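Local coordinates for protein SusD homolog (Bacteroides thetaiotaomicron VPI-5482, PDB 3FDH) that probably binds glycans at the outer membrane as a SusD-like lipoprotein, helping to capture sugars for uptake by the cell, at residues A[92-97]-A[108-113]. Residues are numbered along the deposited sequence.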
loop_
_atom_site.group_PDB
_atom_site.type_symbol
_atom_site.label_atom_id
_atom_site.label_comp_id
_atom_site.label_asym_id
_atom_site.label_seq_id
_atom_site.Cartn_x
_atom_site.Cartn_y
_atom_site.Cartn_z
ATOM N N ILE A 92 -0.723 5.469 -23.951
ATOM C CA ILE A 92 0.541 4.835 -24.314
ATOM C C ILE A 92 0.249 3.537 -25.068
ATOM O O ILE A 92 0.849 3.219 -26.102
ATOM C CB ILE A 92 1.377 4.471 -23.075
ATOM C CG1 ILE A 92 1.868 5.743 -22.340
ATOM C CG2 ILE A 92 2.543 3.600 -23.501
ATOM C CD1 ILE A 92 2.588 5.483 -20.971
ATOM N N ILE A 93 -0.716 2.806 -24.539
ATOM C CA ILE A 93 -1.030 1.475 -25.061
ATOM C C ILE A 93 -1.495 1.614 -26.486
ATOM O O ILE A 93 -1.109 0.846 -27.364
ATOM C CB ILE A 93 -2.066 0.730 -24.200
ATOM C CG1 ILE A 93 -1.489 0.472 -22.796
ATOM C CG2 ILE A 93 -2.488 -0.545 -24.926
ATOM C CD1 ILE A 93 -2.449 -0.101 -21.801
ATOM N N ASP A 94 -2.289 2.642 -26.717
ATOM C CA ASP A 94 -2.778 2.924 -28.068
ATOM C C ASP A 94 -1.665 3.430 -28.967
ATOM O O ASP A 94 -1.513 2.988 -30.097
ATOM C CB ASP A 94 -3.926 3.925 -28.086
ATOM C CG ASP A 94 -5.239 3.317 -27.613
ATOM O OD1 ASP A 94 -5.309 2.078 -27.414
ATOM O OD2 ASP A 94 -6.202 4.095 -27.450
ATOM N N GLN A 95 -0.878 4.356 -28.448
ATOM C CA GLN A 95 0.218 4.921 -29.256
ATOM C C GLN A 95 1.226 3.853 -29.651
ATOM O O GLN A 95 1.849 3.946 -30.704
ATOM C CB GLN A 95 0.927 6.070 -28.545
ATOM C CG GLN A 95 0.083 7.324 -28.502
ATOM C CD GLN A 95 0.797 8.527 -27.902
ATOM O OE1 GLN A 95 1.988 8.493 -27.598
ATOM N NE2 GLN A 95 0.057 9.585 -27.715
ATOM N N CYS A 96 1.313 2.799 -28.837
ATOM C CA CYS A 96 2.331 1.757 -29.041
ATOM C C CYS A 96 1.827 0.622 -29.895
ATOM O O CYS A 96 2.574 -0.305 -30.236
ATOM C CB CYS A 96 2.852 1.217 -27.723
ATOM S SG CYS A 96 3.904 2.363 -26.904
ATOM N N GLY A 97 0.559 0.734 -30.256
ATOM C CA GLY A 97 -0.090 -0.251 -31.109
ATOM C C GLY A 97 0.146 0.008 -32.578
ATOM O O GLY A 97 0.802 0.983 -32.963
ATOM N N THR A 108 7.728 -0.808 -23.794
ATOM C CA THR A 108 7.145 0.385 -23.181
ATOM C C THR A 108 5.656 0.152 -23.013
ATOM O O THR A 108 5.046 0.526 -22.021
ATOM C CB THR A 108 7.392 1.645 -24.061
ATOM O OG1 THR A 108 8.784 1.969 -24.030
ATOM C CG2 THR A 108 6.619 2.820 -23.541
ATOM N N ARG A 109 5.107 -0.558 -23.984
ATOM C CA ARG A 109 3.678 -0.845 -24.003
ATOM C C ARG A 109 3.312 -1.729 -22.820
ATOM O O ARG A 109 2.297 -1.536 -22.150
ATOM C CB ARG A 109 3.267 -1.519 -25.315
ATOM C CG ARG A 109 1.776 -1.582 -25.505
ATOM C CD ARG A 109 1.393 -2.305 -26.772
ATOM N NE ARG A 109 0.083 -1.852 -27.226
ATOM C CZ ARG A 109 -0.619 -2.415 -28.202
ATOM N NH1 ARG A 109 -0.159 -3.473 -28.832
ATOM N NH2 ARG A 109 -1.787 -1.910 -28.549
ATOM N N GLY A 110 4.178 -2.702 -22.588
ATOM C CA GLY A 110 3.991 -3.649 -21.512
ATOM C C GLY A 110 4.088 -2.962 -20.170
ATOM O O GLY A 110 3.330 -3.238 -19.241
HETATM N N MSE A 111 5.035 -2.051 -20.065
HETATM C CA MSE A 111 5.194 -1.331 -18.796
HETATM C C MSE A 111 3.903 -0.554 -18.497
HETATM O O MSE A 111 3.428 -0.495 -17.344
HETATM C CB MSE A 111 6.384 -0.372 -18.848
HETATM C CG MSE A 111 7.710 -1.052 -19.108
HETATM SE SE MSE A 111 9.148 0.204 -19.396
HETATM C CE MSE A 111 10.590 -1.045 -19.681
ATOM N N ALA A 112 3.379 0.072 -19.536
ATOM C CA ALA A 112 2.138 0.855 -19.454
ATOM C C ALA A 112 0.956 -0.032 -19.095
ATOM O O ALA A 112 0.054 0.388 -18.372
ATOM C CB ALA A 112 1.863 1.611 -20.767
ATOM N N GLU A 113 0.989 -1.270 -19.570
ATOM C CA GLU A 113 -0.097 -2.234 -19.312
ATOM C C GLU A 113 -0.086 -2.616 -17.841
ATOM O O GLU A 113 -1.130 -2.726 -17.194
ATOM C CB GLU A 113 0.014 -3.462 -20.228
ATOM C CG GLU A 113 -0.503 -3.139 -21.629
ATOM C CD GLU A 113 -0.090 -4.117 -22.731
ATOM O OE1 GLU A 113 0.917 -4.825 -22.568
ATOM O OE2 GLU A 113 -0.761 -4.123 -23.796
HETATM O O HOH W 1 -4.403 -0.193 -28.301
#
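This is helix-to-helix packing at a helical hairpin, with an arginine side chain hydrogen-bonded to a carbonyl in the last turn of the first helix. The two helices are consecutive in the helical SusD-like fold, a family of the TPR clan. Residues 92-97 finish helix 76-95 and enter the turn. Residues 108-113 lie in the first turns of helix 106-127. The backbones come close, with Ile93 CA 5.4 Å from Arg109 CA. Ala112, a small residue facing helix 76-95, has its CB 3.4 Å from Ile92 CG2 and 4.1 Å from Ile93 CG1. Cys96 CB packs 3.7 Å from Arg109 CB. Ile93 CD1 rests 3.6 Å from Glu113 CG. Ile92 also packs on Ile24 of helix 21-37, and Ile93 on Tyr164 of helix 154-171. The Glu113 carboxylate hydrogen-bonds to Asn171, and Thr108 OG1 to Asp176.

The extended Arg109 side chain reaches across to the helix end. Arg109 NE donates to Ile93 O at 3.0 Å, and Arg109 NH2 adds a weak bond to the same Ile93 O at 3.1 Å. Gly97 CA lies over one guanidinium face, 3.5 Å from Arg109 NH2. An ideal CB there would clash, 2.8 Å from Arg109 NH2. A water donates to Asp94 OD1 (2.6 Å) and weakly accepts from Arg109 NH2 (3.1 Å). Apolar packing thus holds the helices together, while Arg109 supplements the weak backbone bond from Cys96 N to Ile93 O (3.4 Å) as the helix ends.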